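Long-range contacts in nitrate transport protein nrtA (Synechocystis sp., PDB 2G29), which binds nitrate as the substrate-binding component of the NrtABCD ABC transporter, which takes up nitrate and probably also nitrite: residues 38-42 / 69-73; 73-77 / 92-98; 113-119 / 241-246. All coordinates share one frame. Numbering follows the deposited sequence.

Following the chain from the N terminus, interaction 1 closes first, bringing 69-73 back to 38-42 after a 26-residue excursion. Interaction 2 begins where that one ends, at the shared Trp73, and closes after 14 residues on 92-98. Interaction 3 opens later and is much longer: the 121 residues between its segments include the whole second five-stranded sheet. The three loops run in series, none enclosing or crossing another. All three contacts reach one mixed sheet, ordered 66-69, 36-39, 91-95, 240-245, 115-120. Gly38 O to His93 N (2.9 Å) joins interactions 1 and 2, and Ile94 O to Ala241 N (2.7 Å) joins 2 and 3.

Interaction 1. Residues 38-42 / 69-73; sequences GFIAL and KQASW. With NO3 (nitrate ion), chain B.
This is the exit of a beta-alpha-beta crossover: parallel strands 36-39 and 66-69 run side by side in a type II periplasmic-binding-protein sheet, and the loops after them lead to the nitrate site. Phe39 pairs with Lys69 (CA-CA 5.0 Å), both extended, and Gln70 N donates to Phe39 O at 2.8 Å. Beyond this pair the paths part, so that the end-to-end directions of 38-42 and 69-73 differ by 83°. A water spans the widening gap, 3.1 Å from Ala41 N and 2.9 Å from Gln70 O, and Ala41 centres an inverse gamma turn.

Lys69 carries the outer part of the contact. Its CA sits 3.9 Å from the Phe39 ring centroid, over the face, a CH-pi contact, with Phe39 in the p chi1 rotamer. The rest of the side chain reaches out to Trp288 O. On the face of the sheet opposite Phe39 and Lys69, Gly38 CA lies 3.9 Å from Gln70 CG, and a CB at Gly38 would clash with that atom.

Ile40 and Trp73 make the inner part. Ile40 (m, p) places CG1 3.5 Å from the centroid of the six-membered ring of Trp73, 6° off its normal, while Leu42 CD1 approaches Trp73 CZ2 at 4.0 Å. Ser72, the N-cap of helix 73-82 through its bond to Thr75 N, starts the helix that presents Trp73 (m, chi2 120°). Lys240 and Gly211 also bind the nitrate. Trp73 NE1 donates to O3 of the ion at 2.8 Å.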
# COMPACT_ATOMS: atom_id res chain seq x y z
N GLY A 38 5.02 -11.68 6.52
CA GLY A 38 3.78 -11.88 5.80
C GLY A 38 3.63 -11.00 4.57
O GLY A 38 4.32 -9.95 4.45
N PHE A 39 2.82 -11.46 3.61
CA PHE A 39 2.48 -10.61 2.45
C PHE A 39 1.05 -10.93 2.02
O PHE A 39 0.55 -12.02 2.33
CB PHE A 39 3.42 -10.82 1.24
CG PHE A 39 3.19 -12.11 0.49
CD1 PHE A 39 2.41 -12.13 -0.67
CD2 PHE A 39 3.74 -13.32 0.96
CE1 PHE A 39 2.19 -13.32 -1.36
CE2 PHE A 39 3.53 -14.50 0.30
CZ PHE A 39 2.76 -14.52 -0.86
N ILE A 40 0.42 -9.98 1.35
CA ILE A 40 -0.90 -10.18 0.78
C ILE A 40 -0.61 -10.27 -0.74
O ILE A 40 0.33 -9.60 -1.26
CB ILE A 40 -1.83 -8.99 1.14
CG1 ILE A 40 -2.20 -9.03 2.64
CG2 ILE A 40 -3.10 -9.05 0.33
CD1 ILE A 40 -1.04 -9.15 3.58
N ALA A 41 -1.38 -11.10 -1.45
CA ALA A 41 -1.15 -11.34 -2.88
C ALA A 41 -1.46 -10.11 -3.71
O ALA A 41 -2.58 -9.94 -4.21
CB ALA A 41 -2.01 -12.52 -3.36
N LEU A 42 -0.43 -9.28 -3.84
CA LEU A 42 -0.43 -8.00 -4.54
C LEU A 42 0.93 -7.77 -5.17
O LEU A 42 1.95 -8.10 -4.55
CB LEU A 42 -0.69 -6.88 -3.53
CG LEU A 42 -2.05 -6.98 -2.86
CD1 LEU A 42 -2.01 -6.22 -1.54
CD2 LEU A 42 -3.12 -6.45 -3.78
N LYS A 69 2.09 -16.03 2.84
CA LYS A 69 0.87 -15.38 2.38
C LYS A 69 -0.17 -15.29 3.48
O LYS A 69 -0.46 -16.29 4.16
CB LYS A 69 0.28 -16.15 1.19
CG LYS A 69 -0.87 -15.37 0.53
CD LYS A 69 -1.58 -16.12 -0.58
CE LYS A 69 -0.72 -16.41 -1.77
NZ LYS A 69 -1.54 -17.19 -2.76
N GLN A 70 -0.74 -14.10 3.64
CA GLN A 70 -1.80 -13.81 4.62
C GLN A 70 -3.12 -13.74 3.86
O GLN A 70 -3.15 -13.34 2.69
CB GLN A 70 -1.52 -12.46 5.30
CG GLN A 70 -0.13 -12.35 5.92
CD GLN A 70 0.03 -13.27 7.13
OE1 GLN A 70 -0.60 -13.05 8.17
NE2 GLN A 70 0.90 -14.29 7.00
N ALA A 71 -4.21 -14.11 4.51
CA ALA A 71 -5.52 -14.11 3.84
C ALA A 71 -6.11 -12.70 3.71
O ALA A 71 -6.76 -12.40 2.70
CB ALA A 71 -6.51 -15.02 4.60
N SER A 72 -5.87 -11.85 4.71
CA SER A 72 -6.42 -10.49 4.66
C SER A 72 -5.61 -9.56 5.53
O SER A 72 -4.68 -9.98 6.23
CB SER A 72 -7.86 -10.52 5.20
OG SER A 72 -7.83 -10.83 6.63
N TRP A 73 -5.93 -8.26 5.49
CA TRP A 73 -5.19 -7.34 6.33
C TRP A 73 -5.58 -7.60 7.78
O TRP A 73 -4.78 -7.39 8.67
CB TRP A 73 -5.42 -5.89 5.88
CG TRP A 73 -4.73 -5.59 4.58
CD1 TRP A 73 -5.30 -5.19 3.43
CD2 TRP A 73 -3.31 -5.71 4.31
NE1 TRP A 73 -4.35 -5.04 2.45
CE2 TRP A 73 -3.12 -5.34 2.96
CE3 TRP A 73 -2.18 -6.06 5.09
CZ2 TRP A 73 -1.88 -5.37 2.34
CZ3 TRP A 73 -0.95 -6.09 4.48
CH2 TRP A 73 -0.80 -5.72 3.12
N NO3 B . -4.20 -3.89 -1.59
O1 NO3 B . -3.22 -3.34 -2.36
O2 NO3 B . -5.44 -4.34 -1.92
O3 NO3 B . -3.90 -4.00 -0.11
O HOH W 1 -3.71 -12.55 -0.02

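Interaction 2. Residues 73-77 / 92-98; sequences WGTTR and AHILTPM. With NO3 (nitrate ion), chain B.
A helix start packs here on a strand end and the helix that follows it, an apolar contact behind the nitrate pocket, with no hydrogen bond between the two segments. Nearest CA pairs are Trp73-Ile94 (7.9 Å), Thr76-Ala92 (7.7 Å) and Arg77-Met98 (7.9 Å). Trp73 (m, chi2 120°) is the centre. Leu95 (m, t) lies over the indole face opposite Ile40, its CD1 3.8 Å from the five-membered ring centroid in a CH-pi contact. Met98 (m, t, p) makes an oblique Met-aromatic contact, SD to Trp73 CE3 3.8 Å, with CE 3.4 Å from Trp73 O. The chain turns a corner at His93, whose O meets the ring edge 3.2 Å from Trp73 CZ3. From this position Trp73 NE1 donates to O3 of the nitrate at 2.8 Å. One turn on, Thr76 CG2 rests 4.0 Å from Ala92 CB. Helix 73-82 thus lies against strand 91-95 and the start of helix 97-104, while strand 240-245 and His167 of helix 166-177 adjoin Leu95.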
# COMPACT_ATOMS: atom_id res chain seq x y z
N TRP A 73 -5.93 -8.26 5.49
CA TRP A 73 -5.19 -7.34 6.33
C TRP A 73 -5.58 -7.60 7.78
O TRP A 73 -4.78 -7.39 8.67
CB TRP A 73 -5.42 -5.89 5.88
CG TRP A 73 -4.73 -5.59 4.58
CD1 TRP A 73 -5.30 -5.19 3.43
CD2 TRP A 73 -3.31 -5.71 4.31
NE1 TRP A 73 -4.35 -5.04 2.45
CE2 TRP A 73 -3.12 -5.34 2.96
CE3 TRP A 73 -2.18 -6.06 5.09
CZ2 TRP A 73 -1.88 -5.37 2.34
CZ3 TRP A 73 -0.95 -6.09 4.48
CH2 TRP A 73 -0.80 -5.72 3.12
N GLY A 74 -6.78 -8.11 8.00
CA GLY A 74 -7.20 -8.43 9.35
C GLY A 74 -6.38 -9.60 9.89
O GLY A 74 -5.97 -9.55 11.04
N THR A 75 -6.12 -10.62 9.07
CA THR A 75 -5.31 -11.73 9.59
C THR A 75 -3.86 -11.35 9.69
O THR A 75 -3.16 -11.83 10.57
CB THR A 75 -5.43 -13.04 8.78
OG1 THR A 75 -4.91 -12.88 7.46
CG2 THR A 75 -6.84 -13.53 8.74
N THR A 76 -3.40 -10.47 8.82
CA THR A 76 -2.02 -9.94 8.92
C THR A 76 -1.87 -9.27 10.29
O THR A 76 -0.90 -9.52 11.01
CB THR A 76 -1.75 -8.89 7.83
OG1 THR A 76 -1.79 -9.54 6.54
CG2 THR A 76 -0.37 -8.26 8.01
N ARG A 77 -2.83 -8.41 10.65
CA ARG A 77 -2.83 -7.73 11.94
C ARG A 77 -2.85 -8.76 13.05
O ARG A 77 -2.10 -8.65 14.02
CB ARG A 77 -4.07 -6.81 12.01
CG ARG A 77 -4.34 -6.09 13.36
CD ARG A 77 -5.10 -6.94 14.38
NE ARG A 77 -6.24 -7.62 13.77
CZ ARG A 77 -7.34 -7.02 13.31
NH1 ARG A 77 -7.48 -5.70 13.41
NH2 ARG A 77 -8.28 -7.74 12.71
N ALA A 92 5.88 -7.67 7.96
CA ALA A 92 5.03 -7.86 6.79
C ALA A 92 5.13 -6.76 5.77
O ALA A 92 5.54 -5.65 6.08
CB ALA A 92 3.55 -7.89 7.26
N HIS A 93 4.71 -7.12 4.55
CA HIS A 93 4.46 -6.18 3.46
C HIS A 93 3.10 -5.71 4.03
O HIS A 93 2.22 -6.51 4.30
CB HIS A 93 4.38 -6.98 2.14
CG HIS A 93 3.24 -6.63 1.22
ND1 HIS A 93 3.27 -5.62 0.28
CD2 HIS A 93 2.08 -7.30 1.01
CE1 HIS A 93 2.18 -5.69 -0.48
NE2 HIS A 93 1.45 -6.70 -0.06
N ILE A 94 2.95 -4.40 4.22
CA ILE A 94 1.77 -3.89 4.92
C ILE A 94 1.33 -2.50 4.50
O ILE A 94 2.12 -1.69 4.02
CB ILE A 94 2.09 -3.93 6.45
CG1 ILE A 94 0.82 -3.75 7.28
CG2 ILE A 94 3.15 -2.89 6.80
CD1 ILE A 94 0.97 -4.34 8.73
N LEU A 95 0.04 -2.21 4.66
CA LEU A 95 -0.45 -0.87 4.34
C LEU A 95 0.27 0.11 5.30
O LEU A 95 0.35 -0.16 6.52
CB LEU A 95 -1.96 -0.81 4.60
CG LEU A 95 -2.80 -1.88 3.88
CD1 LEU A 95 -4.30 -1.66 4.15
CD2 LEU A 95 -2.57 -1.81 2.37
N THR A 96 0.75 1.25 4.81
CA THR A 96 1.48 2.18 5.69
C THR A 96 0.77 2.57 7.01
O THR A 96 1.42 2.63 8.03
CB THR A 96 1.93 3.47 4.91
OG1 THR A 96 2.98 3.10 4.01
CG2 THR A 96 2.43 4.58 5.84
N PRO A 97 -0.55 2.82 7.01
CA PRO A 97 -1.15 3.19 8.30
C PRO A 97 -1.15 2.09 9.32
O PRO A 97 -1.14 2.37 10.51
CB PRO A 97 -2.60 3.61 7.96
CG PRO A 97 -2.79 3.25 6.53
CD PRO A 97 -1.47 3.03 5.88
N MET A 98 -1.10 0.84 8.88
CA MET A 98 -1.21 -0.25 9.85
C MET A 98 -0.18 -0.33 10.98
O MET A 98 -0.56 -0.59 12.12
CB MET A 98 -1.42 -1.61 9.16
CG MET A 98 -2.83 -1.71 8.53
SD MET A 98 -3.00 -3.20 7.48
CE MET A 98 -3.00 -4.47 8.79
N NO3 B . -4.20 -3.89 -1.59
O1 NO3 B . -3.22 -3.34 -2.36
O2 NO3 B . -5.44 -4.34 -1.92
O3 NO3 B . -3.90 -4.00 -0.11

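Interaction 3. Residues 113-119 / 241-246; sequences TPMYILA and AFGMRA
Five backbone hydrogen bonds tie 113-119 to 241-246. Ala246 N donates to Pro114 O (2.8 Å), Tyr116 N to Met244 O (2.8 Å) and Met244 N to Tyr116 O (3.0 Å); then Leu118 N donates to Phe242 O (2.9 Å) and Phe242 N to Ala119 O (2.8 Å). The strands are antiparallel, axes 4.6 Å apart at 149°. Tyr116-Met244 is a hydrogen-bonded pair (CA-CA 5.5 Å), flanked by the non-hydrogen-bonded pairs Met115-Arg245 (4.3 Å) and Ile117-Gly243 (4.5 Å). At Leu118 (phi/psi -94/-25) the strand leaves the extended conformation, so that Phe242 O takes Leu118 N while Phe242 N turns to Ala119 O.

Arg245 is the N-cap residue of helix 246-251 and forms a salt bridge with Asp247. Ala246 CB tucks over the Tyr116 ring, 3.7 Å from its centroid, a CH-pi contact; Tyr116 OH bonds to Asp250. Leu118 CD1 touches Phe242 CE2 and Met244 CG, each at 3.9 Å. Beside Ile117, whose CG2 is 3.9 Å from Ala241 CB, Met115 CE reaches Gly243 C at 3.8 Å, where a CB on Gly243 would be crowded.

The strand pair finishes the sheet, with 115-120 outermost and 240-245 returning from the second lobe to sit between it and 91-95. Helix 253-271 covers the Phe242 and Met244 face, and helix 97-104 packs on Met115 and Ile117.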
# COMPACT_ATOMS: atom_id res chain seq x y z
N THR A 113 0.73 -3.18 19.98
CA THR A 113 1.96 -3.95 19.74
C THR A 113 2.88 -3.01 18.96
O THR A 113 2.59 -2.65 17.82
CB THR A 113 1.56 -5.22 18.93
OG1 THR A 113 0.57 -5.98 19.66
CG2 THR A 113 2.78 -6.10 18.64
N PRO A 114 4.02 -2.64 19.54
CA PRO A 114 4.86 -1.70 18.81
C PRO A 114 5.52 -2.21 17.56
O PRO A 114 5.98 -3.36 17.50
CB PRO A 114 5.83 -1.17 19.87
CG PRO A 114 5.92 -2.37 20.87
CD PRO A 114 4.53 -2.99 20.88
N MET A 115 5.53 -1.35 16.54
CA MET A 115 6.11 -1.70 15.25
C MET A 115 6.99 -0.59 14.71
O MET A 115 6.93 0.55 15.18
CB MET A 115 4.99 -1.98 14.22
CG MET A 115 4.20 -3.25 14.49
SD MET A 115 3.12 -3.70 13.12
CE MET A 115 4.39 -4.16 11.85
N TYR A 116 7.81 -0.93 13.72
CA TYR A 116 8.63 0.06 13.02
C TYR A 116 8.38 -0.07 11.52
O TYR A 116 8.01 -1.13 11.03
CB TYR A 116 10.12 -0.22 13.18
CG TYR A 116 10.70 -0.07 14.54
CD1 TYR A 116 10.43 1.05 15.31
CD2 TYR A 116 11.56 -1.05 15.04
CE1 TYR A 116 11.00 1.19 16.59
CE2 TYR A 116 12.14 -0.90 16.28
CZ TYR A 116 11.85 0.21 17.05
OH TYR A 116 12.37 0.37 18.32
N ILE A 117 8.58 1.03 10.80
CA ILE A 117 8.55 0.98 9.35
C ILE A 117 10.03 1.15 8.96
O ILE A 117 10.70 2.15 9.29
CB ILE A 117 7.69 2.09 8.74
CG1 ILE A 117 6.22 1.74 8.95
CG2 ILE A 117 8.04 2.27 7.25
CD1 ILE A 117 5.29 2.89 8.44
N LEU A 118 10.54 0.13 8.26
CA LEU A 118 11.95 0.11 7.83
C LEU A 118 12.16 0.66 6.43
O LEU A 118 13.24 1.14 6.11
CB LEU A 118 12.50 -1.31 7.88
CG LEU A 118 12.37 -1.98 9.25
CD1 LEU A 118 12.97 -3.40 9.14
CD2 LEU A 118 13.04 -1.18 10.33
N ALA A 119 11.12 0.59 5.60
CA ALA A 119 11.20 1.08 4.24
C ALA A 119 9.80 1.24 3.68
O ALA A 119 8.83 0.67 4.22
CB ALA A 119 11.96 0.08 3.37
N ALA A 241 4.42 -0.52 3.11
CA ALA A 241 5.60 -0.37 3.94
C ALA A 241 6.15 -1.75 4.27
O ALA A 241 5.45 -2.77 4.19
CB ALA A 241 5.23 0.33 5.27
N PHE A 242 7.44 -1.78 4.60
CA PHE A 242 8.04 -3.00 5.11
C PHE A 242 8.02 -2.72 6.63
O PHE A 242 8.81 -1.92 7.18
CB PHE A 242 9.47 -3.19 4.58
CG PHE A 242 10.23 -4.35 5.22
CD1 PHE A 242 9.58 -5.47 5.69
CD2 PHE A 242 11.61 -4.31 5.30
CE1 PHE A 242 10.28 -6.55 6.24
CE2 PHE A 242 12.32 -5.38 5.86
CZ PHE A 242 11.65 -6.48 6.32
N GLY A 243 7.07 -3.35 7.30
CA GLY A 243 6.95 -3.14 8.74
C GLY A 243 7.36 -4.34 9.56
O GLY A 243 7.17 -5.48 9.12
N MET A 244 7.90 -4.11 10.74
CA MET A 244 8.28 -5.21 11.61
C MET A 244 7.94 -4.91 13.06
O MET A 244 7.84 -3.75 13.47
CB MET A 244 9.80 -5.49 11.50
CG MET A 244 10.28 -5.99 10.12
SD MET A 244 11.82 -6.96 10.22
CE MET A 244 11.17 -8.44 11.08
N ARG A 245 7.72 -5.95 13.85
CA ARG A 245 7.51 -5.78 15.29
C ARG A 245 8.78 -5.13 15.85
O ARG A 245 9.91 -5.53 15.49
CB ARG A 245 7.30 -7.13 15.97
CG ARG A 245 5.87 -7.65 15.79
CD ARG A 245 5.60 -8.96 16.49
NE ARG A 245 5.92 -8.92 17.92
CZ ARG A 245 5.07 -9.21 18.89
NH1 ARG A 245 3.81 -9.54 18.61
NH2 ARG A 245 5.50 -9.22 20.14
N ALA A 246 8.60 -4.13 16.71
CA ALA A 246 9.74 -3.46 17.29
C ALA A 246 10.53 -4.35 18.22
O ALA A 246 11.74 -4.18 18.32
CB ALA A 246 9.27 -2.17 18.02